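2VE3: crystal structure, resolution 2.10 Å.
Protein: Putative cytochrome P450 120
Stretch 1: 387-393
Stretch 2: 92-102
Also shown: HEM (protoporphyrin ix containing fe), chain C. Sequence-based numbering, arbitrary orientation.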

# COMPACT_ATOMS: atom_id res chain seq x y z
N GLY A 387 6.01 0.94 -14.21
CA GLY A 387 6.54 2.13 -14.88
C GLY A 387 7.20 3.16 -13.96
O GLY A 387 7.91 2.81 -13.03
N LEU A 388 6.92 4.44 -14.23
CA LEU A 388 7.56 5.55 -13.54
C LEU A 388 7.20 5.77 -12.07
O LEU A 388 7.96 6.42 -11.34
CB LEU A 388 7.38 6.87 -14.34
CG LEU A 388 8.15 7.05 -15.67
CD1 LEU A 388 7.77 8.35 -16.36
CD2 LEU A 388 9.67 6.96 -15.51
N ARG A 389 6.08 5.22 -11.63
CA ARG A 389 5.56 5.47 -10.29
C ARG A 389 5.53 4.20 -9.44
O ARG A 389 5.00 4.20 -8.32
CB ARG A 389 4.14 6.05 -10.39
CG ARG A 389 4.06 7.42 -11.05
CD ARG A 389 4.44 8.46 -10.02
NE ARG A 389 4.48 9.79 -10.58
CZ ARG A 389 4.44 10.91 -9.87
NH1 ARG A 389 4.34 10.89 -8.55
NH2 ARG A 389 4.49 12.06 -10.52
N GLU A 390 6.13 3.12 -9.97
CA GLU A 390 6.20 1.85 -9.26
C GLU A 390 6.63 2.06 -7.81
O GLU A 390 7.61 2.77 -7.54
CB GLU A 390 7.16 0.90 -9.96
CG GLU A 390 7.06 -0.52 -9.46
CD GLU A 390 7.87 -1.52 -10.29
OE1 GLU A 390 8.15 -1.27 -11.48
OE2 GLU A 390 8.22 -2.58 -9.73
N CYS A 391 5.91 1.44 -6.88
CA CYS A 391 6.20 1.55 -5.45
C CYS A 391 7.69 1.60 -5.18
O CYS A 391 8.47 0.77 -5.67
CB CYS A 391 5.56 0.41 -4.67
SG CYS A 391 6.10 0.27 -2.95
N LEU A 392 8.06 2.60 -4.38
CA LEU A 392 9.43 2.86 -4.02
C LEU A 392 9.81 2.07 -2.77
O LEU A 392 10.99 1.81 -2.50
CB LEU A 392 9.52 4.36 -3.74
CG LEU A 392 10.77 5.19 -3.59
CD1 LEU A 392 10.44 6.59 -4.06
CD2 LEU A 392 11.17 5.22 -2.16
N GLY A 393 8.80 1.67 -2.01
CA GLY A 393 9.02 1.01 -0.73
C GLY A 393 8.76 -0.47 -0.73
O GLY A 393 8.70 -1.09 0.33
CHA HEM C . 3.79 3.88 -4.94
CHB HEM C . 1.59 -0.26 -3.64
CHC HEM C . 4.13 -0.33 0.52
CHD HEM C . 5.90 4.05 -0.50
C1A HEM C . 2.97 2.75 -4.98
C2A HEM C . 2.08 2.35 -6.05
C3A HEM C . 1.49 1.20 -5.68
C4A HEM C . 1.97 0.85 -4.37
CMA HEM C . 0.46 0.37 -6.47
CAA HEM C . 1.90 3.10 -7.39
CBA HEM C . 0.74 4.10 -7.36
CGA HEM C . 0.79 4.88 -8.66
O1A HEM C . 0.61 4.24 -9.73
O2A HEM C . 1.00 6.13 -8.61
C1B HEM C . 2.12 -0.66 -2.42
C2B HEM C . 1.86 -1.92 -1.73
C3B HEM C . 2.57 -1.94 -0.59
C4B HEM C . 3.29 -0.69 -0.52
CMB HEM C . 0.92 -3.02 -2.28
CAB HEM C . 2.63 -3.04 0.52
CBB HEM C . 2.57 -4.35 0.27
C1C HEM C . 4.88 0.82 0.60
C2C HEM C . 5.83 1.16 1.64
C3C HEM C . 6.33 2.37 1.37
C4C HEM C . 5.68 2.84 0.14
CMC HEM C . 6.21 0.23 2.83
CAC HEM C . 7.41 3.15 2.17
CBC HEM C . 7.19 3.72 3.35
C1D HEM C . 5.43 4.44 -1.73
C2D HEM C . 5.60 5.76 -2.28
C3D HEM C . 4.94 5.72 -3.66
C4D HEM C . 4.46 4.36 -3.82
CMD HEM C . 6.30 6.96 -1.59
CAD HEM C . 4.82 6.87 -4.69
CBD HEM C . 5.82 6.59 -5.82
CGD HEM C . 5.77 7.70 -6.84
O1D HEM C . 6.71 7.74 -7.69
O2D HEM C . 4.83 8.55 -6.84
NA HEM C . 2.88 1.82 -3.98
NB HEM C . 2.98 0.07 -1.64
NC HEM C . 4.80 1.88 -0.30
ND HEM C . 4.77 3.64 -2.67
FE HEM C . 4.09 1.69 -2.24
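Stretch 2 92-102: ALATQMGEIHR

A buried arginine can be accommodated where backbone carbonyls, a flat ring and an anion converge on its guanidinium, and the packing of residues 92-102 against the heme-binding loop of this cytochrome P450 is a compact example. The loop, without regular helix or strand, holds the iron through Cys391 SG, 2.6 Å from HEM FE, and sends the side chain of Arg389 across to the second stretch.

That stretch enters at Ala92, which lies out of reach, and tightens into a 3-10 segment over Leu93, Ala94 and Thr95; the backbone hydrogen bond from Thr95 N to Ala92 O (2.9 Å) closes the turn. Leu93 points toward the loop and makes two different contacts. Its CD2 lies a tight 3.1 Å from Leu392 CD1, while its carbonyl O accepts a weak hydrogen bond from Arg389 NH1 at 3.0 Å. Ala94 directs its CB away, yet its CA comes within 3.8 Å of HEM O2D, and its backbone passes 8.3 Å from Arg389, CA to CA.

Beyond the turn the chain opens into an extended conformation at Gln96 and Met97. Gln96 O receives a very short hydrogen bond, 2.4 Å, from Arg389 NH2. The CB of Met97 points away, but the side chain curls back to bring SD within 3.4 Å of the same NH2.

Gly98, with positive phi, leads into a helix that continues past Arg102. Within the helix, His101 points toward the loop: the Arg389 guanidinium lies flat on its ring, centres 3.6 Å apart and planes at 22°, while Leu388 O approaches the ring edge, 3.4 Å from His101 CE1. Both stacked groups grip one heme carboxylate, His101 NE2 donating to HEM O1D at 2.6 Å and Arg389 NH1 to HEM O2D at 2.9 Å, so the propionate ties the two stretches together.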

# COMPACT_ATOMS: atom_id res chain seq x y z
N ALA A 92 5.20 16.28 -1.62
CA ALA A 92 5.34 14.84 -1.43
C ALA A 92 5.64 14.16 -2.78
O ALA A 92 5.24 14.66 -3.83
CB ALA A 92 4.08 14.26 -0.82
N LEU A 93 6.36 13.05 -2.76
CA LEU A 93 6.68 12.33 -4.00
C LEU A 93 5.43 11.97 -4.79
O LEU A 93 5.37 12.18 -6.01
CB LEU A 93 7.49 11.07 -3.71
CG LEU A 93 8.07 10.32 -4.92
CD1 LEU A 93 9.23 11.07 -5.55
CD2 LEU A 93 8.49 8.90 -4.51
N ALA A 94 4.42 11.49 -4.09
CA ALA A 94 3.14 11.18 -4.71
C ALA A 94 2.53 12.37 -5.48
O ALA A 94 1.72 12.17 -6.36
CB ALA A 94 2.18 10.65 -3.66
N THR A 95 2.92 13.60 -5.14
CA THR A 95 2.34 14.81 -5.77
C THR A 95 3.38 15.60 -6.59
O THR A 95 3.10 16.69 -7.12
CB THR A 95 1.66 15.73 -4.70
OG1 THR A 95 2.62 16.12 -3.72
CG2 THR A 95 0.51 14.98 -3.99
N GLN A 96 4.58 15.04 -6.70
CA GLN A 96 5.66 15.63 -7.50
C GLN A 96 5.64 15.13 -8.93
O GLN A 96 5.22 13.99 -9.20
CB GLN A 96 7.01 15.38 -6.83
CG GLN A 96 7.17 16.29 -5.62
CD GLN A 96 8.30 15.92 -4.71
OE1 GLN A 96 8.62 14.74 -4.52
NE2 GLN A 96 8.93 16.94 -4.12
N MET A 97 6.10 16.00 -9.84
CA MET A 97 6.14 15.71 -11.27
C MET A 97 7.53 15.91 -11.83
O MET A 97 8.34 16.65 -11.27
CB MET A 97 5.20 16.63 -12.06
CG MET A 97 3.73 16.55 -11.71
SD MET A 97 3.05 14.88 -11.66
CE MET A 97 3.56 14.19 -13.25
N GLY A 98 7.78 15.22 -12.94
CA GLY A 98 8.95 15.47 -13.79
C GLY A 98 10.29 15.46 -13.09
O GLY A 98 10.63 14.49 -12.41
N GLU A 99 11.03 16.55 -13.27
CA GLU A 99 12.41 16.66 -12.79
C GLU A 99 12.52 16.56 -11.27
O GLU A 99 13.42 15.89 -10.75
CB GLU A 99 13.05 17.97 -13.30
CG GLU A 99 14.48 18.20 -12.83
CD GLU A 99 15.30 19.09 -13.77
OE1 GLU A 99 14.79 19.51 -14.85
OE2 GLU A 99 16.46 19.36 -13.43
N ILE A 100 11.62 17.24 -10.57
CA ILE A 100 11.53 17.12 -9.11
C ILE A 100 11.20 15.68 -8.70
O ILE A 100 11.84 15.12 -7.81
CB ILE A 100 10.50 18.12 -8.53
CG1 ILE A 100 10.94 19.57 -8.78
CG2 ILE A 100 10.33 17.89 -7.04
CD1 ILE A 100 9.87 20.61 -8.51
N HIS A 101 10.20 15.08 -9.36
CA HIS A 101 9.85 13.68 -9.10
C HIS A 101 11.03 12.73 -9.33
O HIS A 101 11.33 11.91 -8.47
CB HIS A 101 8.62 13.26 -9.92
CG HIS A 101 8.23 11.82 -9.74
ND1 HIS A 101 8.47 10.86 -10.70
CD2 HIS A 101 7.65 11.17 -8.70
CE1 HIS A 101 8.04 9.68 -10.26
NE2 HIS A 101 7.54 9.85 -9.05
N ARG A 102 11.69 12.85 -10.48
CA ARG A 102 12.86 11.99 -10.81
C ARG A 102 13.91 12.09 -9.71
O ARG A 102 14.47 11.08 -9.27
CB ARG A 102 13.50 12.41 -12.14
CG ARG A 102 13.20 11.54 -13.36
CD ARG A 102 13.29 12.35 -14.67
NE ARG A 102 14.21 13.48 -14.52
CZ ARG A 102 14.10 14.66 -15.13
NH1 ARG A 102 13.09 14.91 -15.96
NH2 ARG A 102 15.00 15.60 -14.88